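Local coordinates for extracellular ligand-binding receptor (PDB 4ZPJ), which probably serves as the substrate-binding receptor of an ABC transporter, and binds zinc ions, at residues V196-D201 / I264-Q269; V227-G232 / G237-R242; V268-F273 / I279-S284; Q177-A182 / H206-A211. All blocks are in the same frame, centred on the assembly; numbering follows the deposited sequence.

Interaction 1: residues V196-D201 / I264-Q269; sequences VLHAAD and IRFLVQ. With ZN (zinc ion), chain G.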
loop_
_atom_site.group_PDB
_atom_site.type_symbol
_atom_site.label_atom_id
_atom_site.label_comp_id
_atom_site.label_asym_id
_atom_site.label_seq_id
_atom_site.Cartn_x
_atom_site.Cartn_y
_atom_site.Cartn_z
ATOM N N VAL A 196 -9.260 -4.932 -20.923
ATOM C CA VAL A 196 -7.831 -4.969 -21.207
ATOM C C VAL A 196 -7.065 -4.550 -19.972
ATOM O O VAL A 196 -7.472 -3.613 -19.245
ATOM C CB VAL A 196 -7.441 -3.993 -22.327
ATOM C CG1 VAL A 196 -5.937 -3.962 -22.566
ATOM C CG2 VAL A 196 -8.112 -4.403 -23.616
ATOM N N LEU A 197 -5.940 -5.217 -19.746
ATOM C CA LEU A 197 -5.079 -4.916 -18.613
ATOM C C LEU A 197 -3.745 -4.371 -19.081
ATOM O O LEU A 197 -3.186 -4.842 -20.061
ATOM C CB LEU A 197 -4.812 -6.182 -17.808
ATOM C CG LEU A 197 -5.968 -6.998 -17.264
ATOM C CD1 LEU A 197 -5.435 -8.105 -16.357
ATOM C CD2 LEU A 197 -6.883 -6.066 -16.496
ATOM N N HIS A 198 -3.213 -3.423 -18.335
ATOM C CA HIS A 198 -1.950 -2.872 -18.637
ATOM C C HIS A 198 -1.156 -2.591 -17.399
ATOM O O HIS A 198 -1.713 -2.098 -16.424
ATOM C CB HIS A 198 -2.153 -1.574 -19.421
ATOM C CG HIS A 198 -0.942 -0.723 -19.479
ATOM N ND1 HIS A 198 0.156 -1.067 -20.230
ATOM C CD2 HIS A 198 -0.637 0.445 -18.867
ATOM C CE1 HIS A 198 1.067 -0.124 -20.120
ATOM N NE2 HIS A 198 0.620 0.795 -19.286
ATOM N N ALA A 199 0.136 -2.911 -17.415
ATOM C CA ALA A 199 1.019 -2.573 -16.303
ATOM C C ALA A 199 2.430 -2.334 -16.687
ATOM O O ALA A 199 2.899 -2.833 -17.709
ATOM C CB ALA A 199 1.017 -3.681 -15.272
ATOM N N ALA A 200 3.138 -1.628 -15.812
ATOM C CA ALA A 200 4.582 -1.566 -15.893
ATOM C C ALA A 200 5.091 -2.986 -15.725
ATOM O O ALA A 200 4.501 -3.776 -14.973
ATOM C CB ALA A 200 5.141 -0.687 -14.790
ATOM N N ASP A 201 6.173 -3.302 -16.404
ATOM C CA ASP A 201 6.671 -4.673 -16.484
ATOM C C ASP A 201 7.615 -4.960 -15.346
ATOM O O ASP A 201 8.856 -4.950 -15.519
ATOM C CB ASP A 201 7.435 -4.883 -17.799
ATOM C CG ASP A 201 7.664 -6.372 -18.135
ATOM O OD1 ASP A 201 7.380 -7.253 -17.266
ATOM O OD2 ASP A 201 8.099 -6.646 -19.292
ATOM N N ILE A 264 2.376 9.143 -14.116
ATOM C CA ILE A 264 2.092 10.497 -14.557
ATOM C C ILE A 264 2.134 10.564 -16.089
ATOM O O ILE A 264 1.150 11.066 -16.716
ATOM C CB ILE A 264 3.080 11.522 -13.974
ATOM C CG1 ILE A 264 2.983 11.574 -12.450
ATOM C CG2 ILE A 264 2.844 12.921 -14.580
ATOM C CD1 ILE A 264 4.125 12.339 -11.775
ATOM N N ARG A 265 3.225 10.045 -16.679
ATOM C CA ARG A 265 3.359 10.055 -18.164
ATOM C C ARG A 265 2.244 9.196 -18.840
ATOM O O ARG A 265 1.663 9.590 -19.853
ATOM C CB ARG A 265 4.780 9.605 -18.601
ATOM C CG ARG A 265 5.879 10.643 -18.346
ATOM C CD ARG A 265 7.200 10.231 -19.047
ATOM N NE ARG A 265 7.587 8.900 -18.543
ATOM C CZ ARG A 265 8.266 8.656 -17.406
ATOM N NH1 ARG A 265 8.748 9.664 -16.665
ATOM N NH2 ARG A 265 8.500 7.392 -17.027
ATOM N N PHE A 266 1.905 8.058 -18.250
ATOM C CA PHE A 266 0.846 7.269 -18.822
ATOM C C PHE A 266 -0.523 7.997 -18.798
ATOM O O PHE A 266 -1.198 8.101 -19.840
ATOM C CB PHE A 266 0.704 5.914 -18.135
ATOM C CG PHE A 266 -0.485 5.127 -18.622
ATOM C CD1 PHE A 266 -0.411 4.388 -19.768
ATOM C CD2 PHE A 266 -1.695 5.187 -17.947
ATOM C CE1 PHE A 266 -1.523 3.686 -20.232
ATOM C CE2 PHE A 266 -2.822 4.500 -18.404
ATOM C CZ PHE A 266 -2.736 3.742 -19.550
ATOM N N LEU A 267 -0.942 8.481 -17.626
ATOM C CA LEU A 267 -2.271 9.103 -17.540
ATOM C C LEU A 267 -2.357 10.305 -18.413
ATOM O O LEU A 267 -3.321 10.476 -19.138
ATOM C CB LEU A 267 -2.619 9.479 -16.107
ATOM C CG LEU A 267 -3.066 8.236 -15.364
ATOM C CD1 LEU A 267 -3.119 8.465 -13.883
ATOM C CD2 LEU A 267 -4.408 7.786 -15.897
ATOM N N VAL A 268 -1.316 11.116 -18.421
ATOM C CA VAL A 268 -1.368 12.349 -19.173
ATOM C C VAL A 268 -1.449 11.986 -20.662
ATOM O O VAL A 268 -2.182 12.629 -21.413
ATOM C CB VAL A 268 -0.126 13.278 -18.889
ATOM C CG1 VAL A 268 0.110 14.271 -20.022
ATOM C CG2 VAL A 268 -0.268 14.054 -17.573
ATOM N N GLN A 269 -0.716 10.968 -21.096
ATOM C CA GLN A 269 -0.688 10.650 -22.534
ATOM C C GLN A 269 -1.949 9.899 -22.938
ATOM O O GLN A 269 -2.436 10.010 -24.061
ATOM C CB GLN A 269 0.577 9.885 -22.930
ATOM C CG GLN A 269 1.868 10.688 -22.664
ATOM C CD GLN A 269 3.138 9.898 -22.984
ATOM O OE1 GLN A 269 3.113 8.902 -23.700
ATOM N NE2 GLN A 269 4.243 10.333 -22.437
HETATM ZN ZN ZN G . 7.289 -9.190 -17.003
HETATM O O HOH W 1 8.799 -9.217 -15.349
HETATM O O HOH W 2 6.597 -9.421 -18.862
#
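His198 and Phe266 alone join these segments: 196-201, on strand 194-200, runs extended through the parallel sheet, helix 261-272 passes over it, and the gap between the backbones is bridged by two rings reaching out from opposite directions. With CG anti to the backbone N in both (chi1 164° in His198, 174° in Phe266), each ring stands out from its own main chain. The rings lie almost parallel, planes 23° apart, but are slid so far that they barely overlap; CD2 of His198 meets CE1 of Phe266 at 3.6 Å, and their centroids are 4.9 Å apart. The imidazole nitrogens bond elsewhere, ND1 to the carbonyl of Val227 and NE2 to His257, whose ring also meets both aromatics. At the far end of 196-201 Asp201 binds a zinc ion through OD1 at 2.0 Å, with His206 and two waters as the other ligands. Replacing Phe266 by an alanine would probably open a gap beneath the helix and take away the ring lying against His198. Helix thus covers sheet in an alpha/beta domain of the periplasmic-binding-protein fold: the imidazole's CD2-NE2 flank packs on phenylalanine, while hydrogen bonds at both nitrogens are likely to fix its rotation.

Interaction 2: residues V227-G232 / G237-R242; sequences VVAPIG and GPYLQR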
loop_
_atom_site.group_PDB
_atom_site.type_symbol
_atom_site.label_atom_id
_atom_site.label_comp_id
_atom_site.label_asym_id
_atom_site.label_seq_id
_atom_site.Cartn_x
_atom_site.Cartn_y
_atom_site.Cartn_z
ATOM N N VAL A 227 -1.182 -5.880 -21.761
ATOM C CA VAL A 227 -0.141 -5.102 -22.365
ATOM C C VAL A 227 0.794 -4.550 -21.284
ATOM O O VAL A 227 0.422 -3.800 -20.352
ATOM C CB VAL A 227 -0.696 -3.929 -23.197
ATOM C CG1 VAL A 227 0.445 -3.170 -23.891
ATOM C CG2 VAL A 227 -1.683 -4.424 -24.246
ATOM N N VAL A 228 2.042 -4.872 -21.459
ATOM C CA VAL A 228 3.042 -4.503 -20.528
ATOM C C VAL A 228 4.031 -3.512 -21.170
ATOM O O VAL A 228 4.285 -3.558 -22.380
ATOM C CB VAL A 228 3.643 -5.800 -20.032
ATOM C CG1 VAL A 228 5.139 -5.762 -20.043
ATOM C CG2 VAL A 228 3.034 -6.120 -18.661
ATOM N N ALA A 229 4.543 -2.587 -20.358
ATOM C CA ALA A 229 5.471 -1.556 -20.813
ATOM C C ALA A 229 6.675 -1.523 -19.890
ATOM O O ALA A 229 6.472 -1.625 -18.699
ATOM C CB ALA A 229 4.770 -0.213 -20.802
ATOM N N PRO A 230 7.929 -1.412 -20.429
ATOM C CA PRO A 230 9.064 -1.443 -19.482
ATOM C C PRO A 230 9.004 -0.343 -18.444
ATOM O O PRO A 230 8.464 0.736 -18.694
ATOM C CB PRO A 230 10.295 -1.214 -20.364
ATOM C CG PRO A 230 9.858 -1.513 -21.769
ATOM C CD PRO A 230 8.370 -1.236 -21.822
ATOM N N ILE A 231 9.621 -0.590 -17.301
ATOM C CA ILE A 231 9.848 0.470 -16.343
ATOM C C ILE A 231 10.598 1.600 -17.037
ATOM O O ILE A 231 11.516 1.311 -17.811
ATOM C CB ILE A 231 10.733 0.014 -15.168
ATOM C CG1 ILE A 231 10.124 -1.171 -14.431
ATOM C CG2 ILE A 231 10.949 1.183 -14.207
ATOM C CD1 ILE A 231 9.170 -0.743 -13.381
ATOM N N GLY A 232 10.222 2.851 -16.729
ATOM C CA GLY A 232 10.865 4.059 -17.240
ATOM C C GLY A 232 10.532 4.420 -18.684
ATOM O O GLY A 232 11.283 5.171 -19.322
ATOM N N GLY A 237 2.753 6.155 -26.371
ATOM C CA GLY A 237 2.218 5.975 -27.763
ATOM C C GLY A 237 2.033 4.532 -28.229
ATOM O O GLY A 237 0.929 4.104 -28.517
ATOM N N PRO A 238 3.121 3.757 -28.279
ATOM C CA PRO A 238 2.970 2.423 -28.866
ATOM C C PRO A 238 2.085 1.542 -28.014
ATOM O O PRO A 238 1.247 0.833 -28.553
ATOM C CB PRO A 238 4.423 1.896 -28.940
ATOM C CG PRO A 238 5.275 3.147 -28.927
ATOM C CD PRO A 238 4.526 4.043 -27.950
ATOM N N TYR A 239 2.233 1.624 -26.697
ATOM C CA TYR A 239 1.451 0.781 -25.778
ATOM C C TYR A 239 -0.004 1.204 -25.783
ATOM O O TYR A 239 -0.861 0.372 -25.680
ATOM C CB TYR A 239 2.050 0.810 -24.382
ATOM C CG TYR A 239 3.500 0.441 -24.471
ATOM C CD1 TYR A 239 3.884 -0.892 -24.604
ATOM C CD2 TYR A 239 4.482 1.417 -24.544
ATOM C CE1 TYR A 239 5.222 -1.237 -24.776
ATOM C CE2 TYR A 239 5.830 1.082 -24.720
ATOM C CZ TYR A 239 6.196 -0.244 -24.828
ATOM O OH TYR A 239 7.516 -0.584 -25.003
ATOM N N LEU A 240 -0.245 2.504 -25.930
ATOM C CA LEU A 240 -1.565 3.076 -26.074
ATOM C C LEU A 240 -2.241 2.590 -27.328
ATOM O O LEU A 240 -3.410 2.198 -27.301
ATOM C CB LEU A 240 -1.501 4.604 -26.101
ATOM C CG LEU A 240 -1.123 5.312 -24.771
ATOM C CD1 LEU A 240 -1.323 6.806 -24.903
ATOM C CD2 LEU A 240 -1.920 4.821 -23.580
ATOM N N GLN A 241 -1.502 2.591 -28.422
ATOM C CA GLN A 241 -2.027 2.037 -29.656
ATOM C C GLN A 241 -2.405 0.551 -29.441
ATOM O O GLN A 241 -3.510 0.153 -29.781
ATOM C CB GLN A 241 -1.088 2.333 -30.856
ATOM C CG GLN A 241 -1.372 3.729 -31.450
ATOM C CD GLN A 241 -0.433 4.192 -32.577
ATOM O OE1 GLN A 241 -0.552 5.327 -33.062
ATOM N NE2 GLN A 241 0.484 3.313 -33.012
ATOM N N ARG A 242 -1.556 -0.238 -28.800
ATOM C CA ARG A 242 -1.902 -1.644 -28.582
ATOM C C ARG A 242 -3.127 -1.779 -27.710
ATOM O O ARG A 242 -3.997 -2.640 -27.960
ATOM C CB ARG A 242 -0.742 -2.433 -27.984
ATOM C CG ARG A 242 0.544 -2.293 -28.802
ATOM C CD ARG A 242 1.611 -3.342 -28.502
ATOM N NE ARG A 242 2.953 -2.837 -28.838
ATOM C CZ ARG A 242 4.104 -3.492 -28.650
ATOM N NH1 ARG A 242 5.257 -2.913 -29.006
ATOM N NH2 ARG A 242 4.120 -4.717 -28.121
#
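Tyr239 is the bump that fills this contact, its phenol ring laid over segment 227-232, where Val227, Ala229 and Pro230 make the hollow. The methyl of Ala229 sits almost exactly over the centre of one ring face, CB 3.9 Å from the centroid and 8° off the normal, a well-formed CH-pi contact. Val227 comes in at the edge of the same ring, its CG1 4.2 Å from Tyr239 CD1, and Pro230 crosses the phenol end at about a right angle, with CD 3.4 Å from Tyr239 OH. Between them the carbonyl oxygen of Val228 approaches Tyr239 CE1 at 3.5 Å. The tyrosine reaches this place because its CG lies anti to the carbonyl carbon (chi1 -54°), which swings the ring along the strand. One turn further on, Arg242 extends the wall with its aliphatic base: CB touches CG1 of Val227 at 4.3 Å. No hydrogen bond crosses, so shape does the work. Strand and helix segments run antiparallel, at 175°, with axes 9.0 Å apart, as befits a strand joined by a short loop to the next helix in an alpha/beta domain. Strand 222-229 is an edge strand of the parallel sheet, paired with strand 194-200, and on the helix Leu240 turns away from this contact to pack against Phe266, Gln269 and Tyr270 of helix 261-272.

Interaction 3: residues V268-F273 / I279-S284; sequences VQYQEF and IPLIPS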
loop_
_atom_site.group_PDB
_atom_site.type_symbol
_atom_site.label_atom_id
_atom_site.label_comp_id
_atom_site.label_asym_id
_atom_site.label_seq_id
_atom_site.Cartn_x
_atom_site.Cartn_y
_atom_site.Cartn_z
ATOM N N VAL A 268 -1.316 11.116 -18.421
ATOM C CA VAL A 268 -1.368 12.349 -19.173
ATOM C C VAL A 268 -1.449 11.986 -20.662
ATOM O O VAL A 268 -2.182 12.629 -21.413
ATOM C CB VAL A 268 -0.126 13.278 -18.889
ATOM C CG1 VAL A 268 0.110 14.271 -20.022
ATOM C CG2 VAL A 268 -0.268 14.054 -17.573
ATOM N N GLN A 269 -0.716 10.968 -21.096
ATOM C CA GLN A 269 -0.688 10.650 -22.534
ATOM C C GLN A 269 -1.949 9.899 -22.938
ATOM O O GLN A 269 -2.436 10.010 -24.061
ATOM C CB GLN A 269 0.577 9.885 -22.930
ATOM C CG GLN A 269 1.868 10.688 -22.664
ATOM C CD GLN A 269 3.138 9.898 -22.984
ATOM O OE1 GLN A 269 3.113 8.902 -23.700
ATOM N NE2 GLN A 269 4.243 10.333 -22.437
ATOM N N TYR A 270 -2.500 9.175 -21.999
ATOM C CA TYR A 270 -3.787 8.537 -22.211
ATOM C C TYR A 270 -4.834 9.581 -22.572
ATOM O O TYR A 270 -5.623 9.363 -23.480
ATOM C CB TYR A 270 -4.182 7.714 -20.994
ATOM C CG TYR A 270 -5.324 6.774 -21.228
ATOM C CD1 TYR A 270 -5.102 5.470 -21.722
ATOM C CD2 TYR A 270 -6.619 7.152 -20.965
ATOM C CE1 TYR A 270 -6.147 4.584 -21.926
ATOM C CE2 TYR A 270 -7.669 6.264 -21.149
ATOM C CZ TYR A 270 -7.428 4.988 -21.622
ATOM O OH TYR A 270 -8.476 4.140 -21.844
ATOM N N GLN A 271 -4.784 10.742 -21.951
ATOM C CA GLN A 271 -5.750 11.767 -22.259
ATOM C C GLN A 271 -5.383 12.530 -23.499
ATOM O O GLN A 271 -6.205 12.759 -24.357
ATOM C CB GLN A 271 -5.847 12.739 -21.104
ATOM C CG GLN A 271 -6.754 13.925 -21.365
ATOM C CD GLN A 271 -6.454 15.048 -20.388
ATOM O OE1 GLN A 271 -5.292 15.378 -20.119
ATOM N NE2 GLN A 271 -7.500 15.634 -19.853
ATOM N N GLU A 272 -4.129 12.931 -23.592
ATOM C CA GLU A 272 -3.656 13.705 -24.740
ATOM C C GLU A 272 -3.799 12.974 -26.073
ATOM O O GLU A 272 -4.086 13.587 -27.088
ATOM C CB GLU A 272 -2.189 14.137 -24.523
ATOM C CG GLU A 272 -2.068 15.208 -23.451
ATOM C CD GLU A 272 -0.661 15.752 -23.286
ATOM O OE1 GLU A 272 0.326 15.061 -23.641
ATOM O OE2 GLU A 272 -0.546 16.892 -22.775
ATOM N N PHE A 273 -3.637 11.664 -26.042
ATOM C CA PHE A 273 -3.696 10.816 -27.248
ATOM C C PHE A 273 -5.153 10.547 -27.622
ATOM O O PHE A 273 -5.435 10.144 -28.737
ATOM C CB PHE A 273 -2.981 9.514 -26.931
ATOM C CG PHE A 273 -2.475 8.752 -28.108
ATOM C CD1 PHE A 273 -1.356 9.181 -28.799
ATOM C CD2 PHE A 273 -3.042 7.516 -28.448
ATOM C CE1 PHE A 273 -0.871 8.444 -29.866
ATOM C CE2 PHE A 273 -2.559 6.771 -29.506
ATOM C CZ PHE A 273 -1.468 7.234 -30.218
ATOM N N ILE A 279 -12.277 5.410 -24.309
ATOM C CA ILE A 279 -12.126 4.124 -23.640
ATOM C C ILE A 279 -12.025 4.298 -22.117
ATOM O O ILE A 279 -11.045 4.845 -21.612
ATOM C CB ILE A 279 -10.885 3.408 -24.173
ATOM C CG1 ILE A 279 -11.076 3.060 -25.641
ATOM C CG2 ILE A 279 -10.625 2.126 -23.434
ATOM C CD1 ILE A 279 -9.752 2.816 -26.342
ATOM N N PRO A 280 -13.044 3.834 -21.383
ATOM C CA PRO A 280 -12.988 3.989 -19.921
ATOM C C PRO A 280 -11.764 3.360 -19.327
ATOM O O PRO A 280 -11.354 2.284 -19.728
ATOM C CB PRO A 280 -14.263 3.268 -19.424
ATOM C CG PRO A 280 -15.208 3.342 -20.618
ATOM C CD PRO A 280 -14.314 3.226 -21.833
ATOM N N LEU A 281 -11.207 4.029 -18.342
ATOM C CA LEU A 281 -9.969 3.592 -17.737
ATOM C C LEU A 281 -10.153 3.546 -16.235
ATOM O O LEU A 281 -10.694 4.499 -15.656
ATOM C CB LEU A 281 -8.878 4.578 -18.092
ATOM C CG LEU A 281 -7.586 4.472 -17.308
ATOM C CD1 LEU A 281 -6.896 3.165 -17.598
ATOM C CD2 LEU A 281 -6.700 5.634 -17.689
ATOM N N ILE A 282 -9.688 2.452 -15.609
ATOM C CA ILE A 282 -9.655 2.341 -14.179
ATOM C C ILE A 282 -8.183 2.302 -13.840
ATOM O O ILE A 282 -7.479 1.316 -14.139
ATOM C CB ILE A 282 -10.355 1.077 -13.681
ATOM C CG1 ILE A 282 -11.846 1.171 -13.982
ATOM C CG2 ILE A 282 -10.062 0.863 -12.210
ATOM C CD1 ILE A 282 -12.636 -0.055 -13.646
ATOM N N PRO A 283 -7.686 3.400 -13.274
ATOM C CA PRO A 283 -6.342 3.408 -12.812
ATOM C C PRO A 283 -6.235 2.678 -11.530
ATOM O O PRO A 283 -7.193 2.593 -10.759
ATOM C CB PRO A 283 -6.048 4.877 -12.513
ATOM C CG PRO A 283 -7.249 5.651 -12.861
ATOM C CD PRO A 283 -8.387 4.661 -12.987
ATOM N N SER A 284 -5.041 2.181 -11.274
ATOM C CA SER A 284 -4.722 1.725 -9.941
ATOM C C SER A 284 -4.757 2.914 -8.992
ATOM O O SER A 284 -4.338 4.039 -9.353
ATOM C CB SER A 284 -3.326 1.106 -9.914
ATOM O OG SER A 284 -2.811 1.091 -8.606
#
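Tyr270 lays one face of its ring against Leu281, whose CD2 stands 3.8 Å from the ring centroid and 19° off the normal, a CH-pi contact displaced toward the rim on the CD2-CE2 side. The two side chains slide past each other in opposite directions, and CD2 of Tyr270 is 3.6 Å from CD2 of Leu281. A chi1 of -167° turns the tyrosine ring away from its own backbone N and out from helix 261-272, far enough for its hydroxyl to meet the chain just before strand 281-283. There OH donates to the carbonyl oxygen of Ile279 at 2.7 Å. That oxygen lies near the plane of the phenol ring, yet the donor rises 42° out of the carbonyl plane, so the bond does not follow a lone pair. Beside it, the CG2 methyl of Ile279 closes against the same hydroxyl at 3.3 Å, the two side chains crossing at about a right angle. With a phenylalanine in place of Tyr270, the carbonyl of Ile279 would probably lose this donor and the ring end its tether to the chain before the strand. The contact packs the helix of the beta-alpha-beta unit 252-256, 261-272, 281-283 onto its second strand. Strand 281-283 forms the edge of the parallel sheet away from 222-229; beside it, Val253 of strand 252-256 touches Tyr270, Ile279 and Leu281, while Leu240 of helix 237-246 and Phe266 also pack on Tyr270.

Interaction 4: residues Q177-A182 / H206-A211; sequences QYDAPA and HEEMAA. With ZN (zinc ion), chain G.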
loop_
_atom_site.group_PDB
_atom_site.type_symbol
_atom_site.label_atom_id
_atom_site.label_comp_id
_atom_site.label_asym_id
_atom_site.label_seq_id
_atom_site.Cartn_x
_atom_site.Cartn_y
_atom_site.Cartn_z
ATOM N N GLN A 177 -4.391 -5.855 -3.753
ATOM C CA GLN A 177 -5.496 -5.992 -2.773
ATOM C C GLN A 177 -6.434 -4.771 -2.762
ATOM O O GLN A 177 -7.596 -4.925 -2.485
ATOM C CB GLN A 177 -4.911 -6.262 -1.364
ATOM C CG GLN A 177 -5.898 -6.420 -0.223
ATOM C CD GLN A 177 -5.266 -6.782 1.124
ATOM O OE1 GLN A 177 -4.079 -6.922 1.205
ATOM N NE2 GLN A 177 -6.090 -6.920 2.187
ATOM N N TYR A 178 -5.931 -3.563 -3.032
ATOM C CA TYR A 178 -6.789 -2.404 -3.042
ATOM C C TYR A 178 -7.360 -2.109 -4.436
ATOM O O TYR A 178 -8.366 -1.429 -4.542
ATOM C CB TYR A 178 -6.132 -1.173 -2.375
ATOM C CG TYR A 178 -4.887 -0.720 -2.971
ATOM C CD1 TYR A 178 -4.910 -0.008 -4.168
ATOM C CD2 TYR A 178 -3.650 -0.988 -2.374
ATOM C CE1 TYR A 178 -3.742 0.386 -4.778
ATOM C CE2 TYR A 178 -2.486 -0.583 -2.974
ATOM C CZ TYR A 178 -2.548 0.116 -4.186
ATOM O OH TYR A 178 -1.456 0.582 -4.845
ATOM N N ASP A 179 -6.774 -2.703 -5.475
ATOM C CA ASP A 179 -7.329 -2.637 -6.808
ATOM C C ASP A 179 -8.378 -3.709 -7.157
ATOM O O ASP A 179 -9.251 -3.477 -7.990
ATOM C CB ASP A 179 -6.185 -2.614 -7.836
ATOM C CG ASP A 179 -5.372 -1.320 -7.739
ATOM O OD1 ASP A 179 -6.044 -0.261 -7.497
ATOM O OD2 ASP A 179 -4.097 -1.345 -7.871
ATOM N N ALA A 180 -8.309 -4.873 -6.553
ATOM C CA ALA A 180 -9.184 -5.949 -6.932
ATOM C C ALA A 180 -10.662 -5.576 -6.760
ATOM O O ALA A 180 -11.451 -5.905 -7.622
ATOM C CB ALA A 180 -8.860 -7.153 -6.103
ATOM N N PRO A 181 -11.041 -4.844 -5.700
ATOM C CA PRO A 181 -12.504 -4.472 -5.596
ATOM C C PRO A 181 -12.999 -3.579 -6.713
ATOM O O PRO A 181 -14.213 -3.544 -6.992
ATOM C CB PRO A 181 -12.602 -3.748 -4.227
ATOM C CG PRO A 181 -11.437 -4.332 -3.452
ATOM C CD PRO A 181 -10.315 -4.400 -4.491
ATOM N N ALA A 182 -12.071 -2.914 -7.393
ATOM C CA ALA A 182 -12.442 -2.097 -8.541
ATOM C C ALA A 182 -12.894 -2.945 -9.684
ATOM O O ALA A 182 -13.645 -2.486 -10.542
ATOM C CB ALA A 182 -11.288 -1.174 -8.968
ATOM N N HIS A 206 2.823 -7.553 -12.679
ATOM C CA HIS A 206 2.217 -8.835 -12.893
ATOM C C HIS A 206 1.206 -9.222 -11.820
ATOM O O HIS A 206 0.147 -9.720 -12.150
ATOM C CB HIS A 206 3.281 -9.878 -12.987
ATOM C CG HIS A 206 4.040 -9.801 -14.270
ATOM N ND1 HIS A 206 3.469 -10.154 -15.476
ATOM C CD2 HIS A 206 5.293 -9.376 -14.546
ATOM C CE1 HIS A 206 4.355 -9.979 -16.437
ATOM N NE2 HIS A 206 5.461 -9.494 -15.896
ATOM N N GLU A 207 1.560 -9.021 -10.547
ATOM C CA GLU A 207 0.708 -9.447 -9.427
ATOM C C GLU A 207 -0.556 -8.634 -9.368
ATOM O O GLU A 207 -1.606 -9.188 -9.023
ATOM C CB GLU A 207 1.456 -9.378 -8.101
ATOM C CG GLU A 207 2.651 -10.359 -8.033
ATOM C CD GLU A 207 3.379 -10.386 -6.693
ATOM O OE1 GLU A 207 3.006 -9.623 -5.749
ATOM O OE2 GLU A 207 4.326 -11.204 -6.582
ATOM N N GLU A 208 -0.473 -7.331 -9.678
ATOM C CA GLU A 208 -1.674 -6.464 -9.780
ATOM C C GLU A 208 -2.608 -6.857 -10.937
ATOM O O GLU A 208 -3.851 -6.833 -10.795
ATOM C CB GLU A 208 -1.260 -5.046 -9.989
ATOM C CG GLU A 208 -0.592 -4.397 -8.783
ATOM C CD GLU A 208 -1.557 -3.581 -7.895
ATOM O OE1 GLU A 208 -2.731 -3.355 -8.320
ATOM O OE2 GLU A 208 -1.104 -3.121 -6.804
HETATM N N MSE A 209 -2.024 -7.230 -12.081
HETATM C CA MSE A 209 -2.833 -7.706 -13.217
HETATM C C MSE A 209 -3.564 -8.976 -12.819
HETATM O O MSE A 209 -4.776 -9.131 -13.069
HETATM C CB MSE A 209 -2.015 -7.907 -14.503
HETATM C CG MSE A 209 -1.750 -6.536 -15.095
HETATM SE SE MSE A 209 -0.989 -6.609 -16.921
HETATM C CE MSE A 209 0.449 -7.888 -16.629
ATOM N N ALA A 210 -2.844 -9.881 -12.171
ATOM C CA ALA A 210 -3.401 -11.172 -11.783
ATOM C C ALA A 210 -4.494 -11.040 -10.762
ATOM O O ALA A 210 -5.447 -11.803 -10.788
ATOM C CB ALA A 210 -2.297 -12.079 -11.256
ATOM N N ALA A 211 -4.393 -10.053 -9.878
ATOM C CA ALA A 211 -5.364 -9.899 -8.826
ATOM C C ALA A 211 -6.619 -9.297 -9.434
ATOM O O ALA A 211 -7.727 -9.693 -9.100
ATOM C CB ALA A 211 -4.800 -9.047 -7.698
HETATM ZN ZN ZN G . 7.289 -9.190 -17.003
HETATM O O HOH W 3 -3.683 -3.010 -5.021
HETATM O O HOH W 1 8.799 -9.217 -15.349
HETATM O O HOH W 2 6.597 -9.421 -18.862
#
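Two acids meet at an oblique angle here: OD2 of Asp179 lies 2.5 Å from OE1 of Glu208, so close that one carboxyl group probably holds a proton and shares it with the other. Their planes are turned 57° apart. Glu208 gets there by a sharp bend at chi2 (-95°), which brings the carboxylate round to the Asp179 side. Asp179 has further partners in the hydroxyl of Ser284 and the backbone N of Gly285.

Water 3 adds a bridge. It accepts from the backbone N of Tyr178 at 3.1 Å and donates to OE2 of Glu208, and it also sits over the centre of one face of the Tyr178 ring, 3.1 Å above the plane.

Van der Waals contact is slight: CB of Ala180 lies 4.1 Å from O of Ala211. Metal binding occupies the other end of the helical segment, where NE2 of His206, 2.2 Å from the zinc ion, completes the site with Asp201.

The contact joins segment 177-182, which leads into helix 180-188, to helix 203-218. Phe254 of strand 252-256 touches both acids, strand 390-401 packs on Tyr178, Pro181 and Ala182, and Met209, a selenomethionine, packs on Glu226 and Val228 of strand 222-229.

From the N terminus, interaction 4 opens first, at 177-182, and closes at 206-211 around helix 180-188 and strand 194-200. Interaction 1 starts inside that loop, at 196-201, and ends beyond it, at 264-269, so the two cross; they share the zinc ion, bound by Asp201 and His206. Interaction 2 is nested within the long loop of interaction 1 and is linked to it through the neighbouring strands 194-200 and 222-229. Interaction 3 begins on helix 261-272, where interaction 1 ends, and closes on strand 281-283. Ser284 then returns to Asp179, bonding interaction 3 to interaction 4. Interactions 1, 2 and 3 pack helices on the four-stranded parallel sheet, while interaction 4 joins helices 180-188 and 203-218.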